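Putative uncharacterized protein ST0493 (Sulfolobus tokodaii, PDB 2RBG) is of unknown function and belongs to the DUF5751 family, folding as an alpha/beta protein built round a five-stranded parallel sheet. Local coordinates at residues N5-I10 against T37-T42. Residues are numbered along the deposited sequence; the frame is centred on the assembly and turned at random.
Sequences NILTLI and TINVFT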
loop_
_atom_site.group_PDB
_atom_site.type_symbol
_atom_site.label_atom_id
_atom_site.label_comp_id
_atom_site.label_asym_id
_atom_site.label_seq_id
_atom_site.Cartn_x
_atom_site.Cartn_y
_atom_site.Cartn_z
ATOM N N ASN A 5 -21.094 1.456 -5.952
ATOM C CA ASN A 5 -20.499 0.936 -7.182
ATOM C C ASN A 5 -19.065 1.425 -7.300
ATOM O O ASN A 5 -18.809 2.574 -7.654
ATOM C CB ASN A 5 -21.323 1.371 -8.402
ATOM C CG ASN A 5 -20.845 0.724 -9.692
ATOM O OD1 ASN A 5 -20.381 -0.416 -9.694
ATOM N ND2 ASN A 5 -20.975 1.444 -10.801
ATOM N N ILE A 6 -18.136 0.528 -6.999
ATOM C CA ILE A 6 -16.713 0.826 -7.025
ATOM C C ILE A 6 -16.101 0.788 -8.423
ATOM O O ILE A 6 -16.292 -0.176 -9.167
ATOM C CB ILE A 6 -15.940 -0.185 -6.143
ATOM C CG1 ILE A 6 -16.531 -0.206 -4.729
ATOM C CG2 ILE A 6 -14.460 0.171 -6.111
ATOM C CD1 ILE A 6 -16.432 1.117 -3.995
ATOM N N LEU A 7 -15.378 1.847 -8.782
ATOM C CA LEU A 7 -14.693 1.884 -10.069
ATOM C C LEU A 7 -13.348 1.213 -9.817
ATOM O O LEU A 7 -12.547 1.707 -9.024
ATOM C CB LEU A 7 -14.447 3.320 -10.535
ATOM C CG LEU A 7 -13.574 3.433 -11.794
ATOM C CD1 LEU A 7 -14.287 2.791 -12.979
ATOM C CD2 LEU A 7 -13.270 4.897 -12.083
ATOM N N THR A 8 -13.111 0.083 -10.473
ATOM C CA THR A 8 -11.854 -0.639 -10.312
ATOM C C THR A 8 -11.038 -0.548 -11.591
ATOM O O THR A 8 -11.518 -0.895 -12.671
ATOM C CB THR A 8 -12.103 -2.127 -9.969
ATOM O OG1 THR A 8 -12.694 -2.223 -8.664
ATOM C CG2 THR A 8 -10.793 -2.907 -9.973
ATOM N N LEU A 9 -9.810 -0.055 -11.462
ATOM C CA LEU A 9 -8.916 0.082 -12.599
ATOM C C LEU A 9 -7.703 -0.804 -12.363
ATOM O O LEU A 9 -7.118 -0.787 -11.279
ATOM C CB LEU A 9 -8.455 1.535 -12.745
ATOM C CG LEU A 9 -9.548 2.606 -12.748
ATOM C CD1 LEU A 9 -8.909 3.979 -12.927
ATOM C CD2 LEU A 9 -10.543 2.327 -13.863
ATOM N N ILE A 10 -7.329 -1.579 -13.374
ATOM C CA ILE A 10 -6.173 -2.451 -13.247
ATOM C C ILE A 10 -5.395 -2.595 -14.542
ATOM O O ILE A 10 -5.967 -2.726 -15.623
ATOM C CB ILE A 10 -6.574 -3.868 -12.754
ATOM C CG1 ILE A 10 -5.341 -4.780 -12.729
ATOM C CG2 ILE A 10 -7.657 -4.455 -13.664
ATOM C CD1 ILE A 10 -5.565 -6.114 -12.008
ATOM N N THR A 37 -17.390 -1.964 -11.168
ATOM C CA THR A 37 -17.242 -1.976 -12.615
ATOM C C THR A 37 -15.732 -2.008 -12.809
ATOM O O THR A 37 -15.024 -1.047 -12.496
ATOM C CB THR A 37 -17.891 -0.726 -13.268
ATOM O OG1 THR A 37 -17.643 -0.746 -14.678
ATOM C CG2 THR A 37 -17.351 0.557 -12.663
ATOM N N ILE A 38 -15.251 -3.151 -13.286
ATOM C CA ILE A 38 -13.827 -3.394 -13.479
ATOM C C ILE A 38 -13.338 -3.071 -14.882
ATOM O O ILE A 38 -13.873 -3.573 -15.871
ATOM C CB ILE A 38 -13.504 -4.864 -13.161
ATOM C CG1 ILE A 38 -14.051 -5.216 -11.777
ATOM C CG2 ILE A 38 -12.002 -5.104 -13.222
ATOM C CD1 ILE A 38 -13.956 -6.686 -11.432
ATOM N N ASN A 39 -12.304 -2.240 -14.953
ATOM C CA ASN A 39 -11.722 -1.829 -16.225
ATOM C C ASN A 39 -10.281 -2.296 -16.290
ATOM O O ASN A 39 -9.433 -1.849 -15.516
ATOM C CB ASN A 39 -11.807 -0.312 -16.355
ATOM C CG ASN A 39 -13.234 0.166 -16.493
ATOM O OD1 ASN A 39 -13.781 0.221 -17.595
ATOM N ND2 ASN A 39 -13.858 0.488 -15.369
ATOM N N VAL A 40 -10.018 -3.197 -17.227
ATOM C CA VAL A 40 -8.702 -3.785 -17.397
ATOM C C VAL A 40 -8.019 -3.275 -18.657
ATOM O O VAL A 40 -8.557 -3.397 -19.755
ATOM C CB VAL A 40 -8.810 -5.318 -17.484
ATOM C CG1 VAL A 40 -7.426 -5.947 -17.429
ATOM C CG2 VAL A 40 -9.700 -5.839 -16.365
ATOM N N PHE A 41 -6.833 -2.706 -18.487
ATOM C CA PHE A 41 -6.067 -2.185 -19.610
ATOM C C PHE A 41 -5.046 -3.259 -19.952
ATOM O O PHE A 41 -4.020 -3.404 -19.289
ATOM C CB PHE A 41 -5.431 -0.864 -19.188
ATOM C CG PHE A 41 -6.447 0.162 -18.776
ATOM C CD1 PHE A 41 -7.125 0.912 -19.736
ATOM C CD2 PHE A 41 -6.801 0.310 -17.437
ATOM C CE1 PHE A 41 -8.144 1.788 -19.369
ATOM C CE2 PHE A 41 -7.820 1.184 -17.059
ATOM C CZ PHE A 41 -8.494 1.925 -18.030
ATOM N N THR A 42 -5.365 -4.026 -20.992
ATOM C CA THR A 42 -4.533 -5.144 -21.409
ATOM C C THR A 42 -4.736 -5.439 -22.891
ATOM O O THR A 42 -5.658 -4.921 -23.513
ATOM C CB THR A 42 -4.928 -6.401 -20.597
ATOM O OG1 THR A 42 -4.136 -7.521 -21.003
ATOM C CG2 THR A 42 -6.403 -6.723 -20.816
#
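Leu7 and Asn39 meet on one face of the parallel sheet, where strands 6-11 and 35-41 lie side by side. In Leu7, chi1 (173°) sets CG anti to the backbone N and chi2 (64°) then places CD1, which rests over the gap between Thr37 CG2 (3.8 Å) and Asn39 ND2. At 3.3 Å, Leu7 CD1 to Asn39 ND2 is a tight contact with a polar atom, the side chains crossing at about a right angle. Leu9 lies alongside Asn39, its CD2 3.8 Å from Asn39 CB. Leu9 CD2 also lies at the edge of the Phe41 ring, near its plane, 4.4 Å from Phe41 CE2. Each leucine thus reaches across with one branch of its fork.

On the other face, branching at CB keeps substituents close to the backbone, where they touch the side-by-side neighbour: Thr8 CB meets Ile38 CG1, and Ile10 CG2 presses on Val40 CG2 at 3.7 Å. Ile10 CG2 is also 4.4 Å from Ile38 CG2, a bump facing the gap between two partners. Helix 17-31, linking the strands in a beta-alpha-beta crossover, covers this side through Tyr20 on Ile10 and Phe17 on Val40.

Five backbone bonds join the strands, from Thr37 N to Ile6 O (2.9 Å) through to Phe41 N to Ile10 O (3.0 Å). Thr8 N to Thr37 O is the straightest at 173°. Thr8 OG1 bonds Thr36 OG1, and Asn39 OD1 accepts from Trp70 NE1 on neighbouring strand 64-70. Backbone bonding thus sets the register of a mixed, buried seam, apolar where Ile10 meets Val40 and polar at Thr8 and Asn39, whose OG1 and OD1 are bonded outside the pair.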